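Local coordinates for protein bicaudal C homolog 1 (Homo sapiens, PDB 6GY4) that probably binds RNA through KH domains, of which this chain is the N-terminal one, at residues 3-8 against 73-78. Sequence-based numbering, arbitrary orientation.
Sequences SEERFR and EAKEMI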
ATOM      1  N   SER A   3       2.886  12.971  -6.474  1.00 48.59           N
ATOM      2  CA  SER A   3       3.182  12.816  -5.060  1.00 40.27           C
ATOM      3  C   SER A   3       3.918  11.507  -4.810  1.00 38.34           C
ATOM      4  O   SER A   3       3.819  10.553  -5.586  1.00 37.82           O
ATOM      5  CB  SER A   3       1.895  12.868  -4.224  1.00 40.85           C
ATOM      6  OG  SER A   3       2.188  12.877  -2.837  1.00 46.87           O
ATOM      7  N   GLU A   4       4.668  11.479  -3.711  1.00 37.85           N
ATOM      8  CA  GLU A   4       5.390  10.283  -3.281  1.00 36.63           C
ATOM      9  C   GLU A   4       5.357  10.269  -1.760  1.00 36.70           C
ATOM     10  O   GLU A   4       6.017  11.094  -1.120  1.00 37.92           O
ATOM     11  CB  GLU A   4       6.823  10.283  -3.810  1.00 37.07           C
ATOM     12  CG  GLU A   4       7.745   9.267  -3.156  1.00 45.40           C
ATOM     13  CD  GLU A   4       9.052   9.111  -3.905  1.00 63.90           C
ATOM     14  OE1 GLU A   4       9.011   8.982  -5.147  1.00 58.54           O
ATOM     15  OE2 GLU A   4      10.119   9.123  -3.255  1.00 70.32           O
ATOM     16  N   GLU A   5       4.587   9.348  -1.183  1.00 35.77           N
ATOM     17  CA  GLU A   5       4.305   9.350   0.246  1.00 36.28           C
ATOM     18  C   GLU A   5       4.843   8.082   0.890  1.00 43.02           C
ATOM     19  O   GLU A   5       4.648   6.980   0.367  1.00 38.18           O
ATOM     20  CB  GLU A   5       2.802   9.480   0.499  1.00 36.51           C
ATOM     21  CG  GLU A   5       2.448   9.847   1.923  1.00 42.07           C
ATOM     22  CD  GLU A   5       1.075  10.470   2.028  1.00 57.66           C
ATOM     23  OE1 GLU A   5       0.489  10.805   0.975  1.00 52.96           O
ATOM     24  OE2 GLU A   5       0.582  10.628   3.164  1.00 67.57           O
ATOM     25  N   ARG A   6       5.509   8.246   2.032  1.00 38.35           N
ATOM     26  CA  ARG A   6       6.133   7.159   2.776  1.00 36.98           C
ATOM     27  C   ARG A   6       5.601   7.184   4.202  1.00 38.23           C
ATOM     28  O   ARG A   6       5.783   8.177   4.916  1.00 43.32           O
ATOM     29  CB  ARG A   6       7.657   7.301   2.755  1.00 39.40           C
ATOM     30  CG  ARG A   6       8.407   6.436   3.749  1.00 51.14           C
ATOM     31  CD  ARG A   6       9.906   6.590   3.537  1.00 55.89           C
ATOM     32  NE  ARG A   6      10.687   5.936   4.582  1.00 64.84           N
ATOM     33  CZ  ARG A   6      11.115   6.542   5.684  1.00 74.75           C
ATOM     34  NH1 ARG A   6      10.837   7.821   5.893  1.00 66.67           N
ATOM     35  NH2 ARG A   6      11.824   5.870   6.580  1.00 69.08           N
ATOM     36  N   PHE A   7       4.945   6.101   4.616  1.00 37.23           N
ATOM     37  CA  PHE A   7       4.287   6.059   5.915  1.00 42.52           C
ATOM     38  C   PHE A   7       4.471   4.687   6.550  1.00 38.63           C
ATOM     39  O   PHE A   7       4.685   3.683   5.865  1.00 36.63           O
ATOM     40  CB  PHE A   7       2.795   6.400   5.794  1.00 37.95           C
ATOM     41  CG  PHE A   7       2.067   5.582   4.765  1.00 35.49           C
ATOM     42  CD1 PHE A   7       1.469   4.384   5.116  1.00 34.48           C
ATOM     43  CD2 PHE A   7       1.977   6.012   3.451  1.00 36.59           C
ATOM     44  CE1 PHE A   7       0.799   3.628   4.179  1.00 32.70           C
ATOM     45  CE2 PHE A   7       1.308   5.257   2.506  1.00 33.07           C
ATOM     46  CZ  PHE A   7       0.716   4.065   2.872  1.00 32.86           C
ATOM     47  N   ARG A   8       4.372   4.658   7.878  1.00 43.62           N
ATOM     48  CA  ARG A   8       4.606   3.436   8.635  1.00 40.96           C
ATOM     49  C   ARG A   8       3.359   2.562   8.663  1.00 39.02           C
ATOM     50  O   ARG A   8       2.232   3.062   8.703  1.00 38.72           O
ATOM     51  CB  ARG A   8       5.039   3.769  10.064  1.00 44.77           C
ATOM     52  N   GLU A  73      -5.782   8.134  -2.068  1.00 63.01           N
ATOM     53  CA  GLU A  73      -6.780   7.066  -2.051  1.00 50.65           C
ATOM     54  C   GLU A  73      -6.136   5.707  -1.817  1.00 45.39           C
ATOM     55  O   GLU A  73      -6.742   4.827  -1.197  1.00 58.52           O
ATOM     56  CB  GLU A  73      -7.566   7.062  -3.359  1.00 54.41           C
ATOM     57  CG  GLU A  73      -8.436   8.282  -3.577  1.00 72.91           C
ATOM     58  CD  GLU A  73      -8.960   8.365  -4.994  1.00 77.57           C
ATOM     59  OE1 GLU A  73      -8.527   7.544  -5.828  1.00 73.45           O
ATOM     60  OE2 GLU A  73      -9.798   9.248  -5.275  1.00 80.31           O
ATOM     61  N   ALA A  74      -4.920   5.505  -2.326  1.00 45.80           N
ATOM     62  CA  ALA A  74      -4.219   4.256  -2.058  1.00 41.34           C
ATOM     63  C   ALA A  74      -3.812   4.164  -0.595  1.00 46.17           C
ATOM     64  O   ALA A  74      -3.869   3.085   0.004  1.00 47.50           O
ATOM     65  CB  ALA A  74      -3.001   4.132  -2.971  1.00 43.33           C
ATOM     66  N   LYS A  75      -3.408   5.291  -0.002  1.00 43.05           N
ATOM     67  CA  LYS A  75      -2.987   5.283   1.392  1.00 30.13           C
ATOM     68  C   LYS A  75      -4.154   4.985   2.325  1.00 39.83           C
ATOM     69  O   LYS A  75      -3.991   4.257   3.311  1.00 48.54           O
ATOM     70  CB  LYS A  75      -2.338   6.618   1.752  1.00 28.77           C
ATOM     71  CG  LYS A  75      -1.829   6.684   3.184  1.00 27.09           C
ATOM     72  CD  LYS A  75      -1.446   8.099   3.587  1.00 35.34           C
ATOM     73  CE  LYS A  75      -0.930   8.129   5.018  1.00 39.08           C
ATOM     74  NZ  LYS A  75      -0.749   9.516   5.529  1.00 42.63           N
ATOM     75  N   GLU A  76      -5.337   5.537   2.037  1.00 37.69           N
ATOM     76  CA  GLU A  76      -6.479   5.304   2.916  1.00 43.09           C
ATOM     77  C   GLU A  76      -6.876   3.833   2.925  1.00 43.77           C
ATOM     78  O   GLU A  76      -7.323   3.310   3.953  1.00 56.00           O
ATOM     79  CB  GLU A  76      -7.664   6.183   2.501  1.00 46.31           C
ATOM     80  CG  GLU A  76      -8.419   5.703   1.267  1.00 65.03           C
ATOM     81  CD  GLU A  76      -9.752   6.401   1.084  1.00 74.86           C
ATOM     82  OE1 GLU A  76     -10.098   7.251   1.929  1.00 80.83           O
ATOM     83  OE2 GLU A  76     -10.455   6.098   0.095  1.00 69.83           O
ATOM     84  N   MET A  77      -6.704   3.145   1.791  1.00 52.13           N
ATOM     85  CA  MET A  77      -7.065   1.733   1.711  1.00 50.37           C
ATOM     86  C   MET A  77      -6.032   0.864   2.417  1.00 47.08           C
ATOM     87  O   MET A  77      -6.384  -0.019   3.207  1.00 58.97           O
ATOM     88  CB  MET A  77      -7.207   1.309   0.246  1.00 50.71           C
ATOM     89  CG  MET A  77      -8.269   2.064  -0.553  1.00 60.22           C
ATOM     90  SD  MET A  77      -8.196   1.667  -2.316  1.00 69.04           S
ATOM     91  CE  MET A  77      -9.282   2.915  -3.012  1.00 74.28           C
ATOM     92  N   ILE A  78      -4.749   1.101   2.136  1.00 45.53           N
ATOM     93  CA  ILE A  78      -3.682   0.317   2.750  1.00 45.58           C
ATOM     94  C   ILE A  78      -3.700   0.479   4.264  1.00 49.72           C
ATOM     95  O   ILE A  78      -3.577  -0.502   5.009  1.00 61.84           O
ATOM     96  CB  ILE A  78      -2.321   0.723   2.152  1.00 45.01           C
ATOM     97  CG1 ILE A  78      -2.284   0.403   0.655  1.00 45.83           C
ATOM     98  CG2 ILE A  78      -1.179   0.031   2.884  1.00 39.89           C
ATOM     99  CD1 ILE A  78      -1.163   1.085  -0.096  1.00 41.82           C
TER
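Helix-on-sheet packing joins E5 and F7, on the edge strand 2-8, to K75 and I78 of the C-terminal helix 68-81, with a hydrophobic centre and a salt bridge at its border. The two short segments run nearly parallel, 18° apart, with axes 10.6 Å from each other, a separation spanned by side chains. K75 does double duty. Its extended chain runs counter to the F7 side chain and lays methylenes over one face of the ring: CG stands 3.8 Å from the ring centroid in a CH-pi contact, off-centre on the side of F7 CE2. The aliphatic part of a lysine suits this half-buried place, because its ammonium can still reach the border. E5 suits the border too: its extended chain, with CG anti to the backbone N (chi1 -165°), carries the carboxylate from the edge strand toward the lysine's charge. There K75 NZ donates a hydrogen bond to E5 OE2, 2.9 Å away, closing the salt bridge on the anti side of the carboxylate and 29° out of its plane; the two side chains meet nearly perpendicular. With an alanine in place of K75, the ring face would probably lose its methylene cover and the E5 carboxylate its charged mate. At the ring's edge, I78 CG2 lies 4.3 Å from F7 CE1, and the branched isoleucine also packs on I36 of helix 32-40. F7 further touches I62 and V64 of the neighbouring strand 61-65, so the flat, buried ring lies between sheet and helix. Helices lying on one face of a three-stranded antiparallel sheet, with strand order 1-3-2, are the hallmark of the type I KH fold.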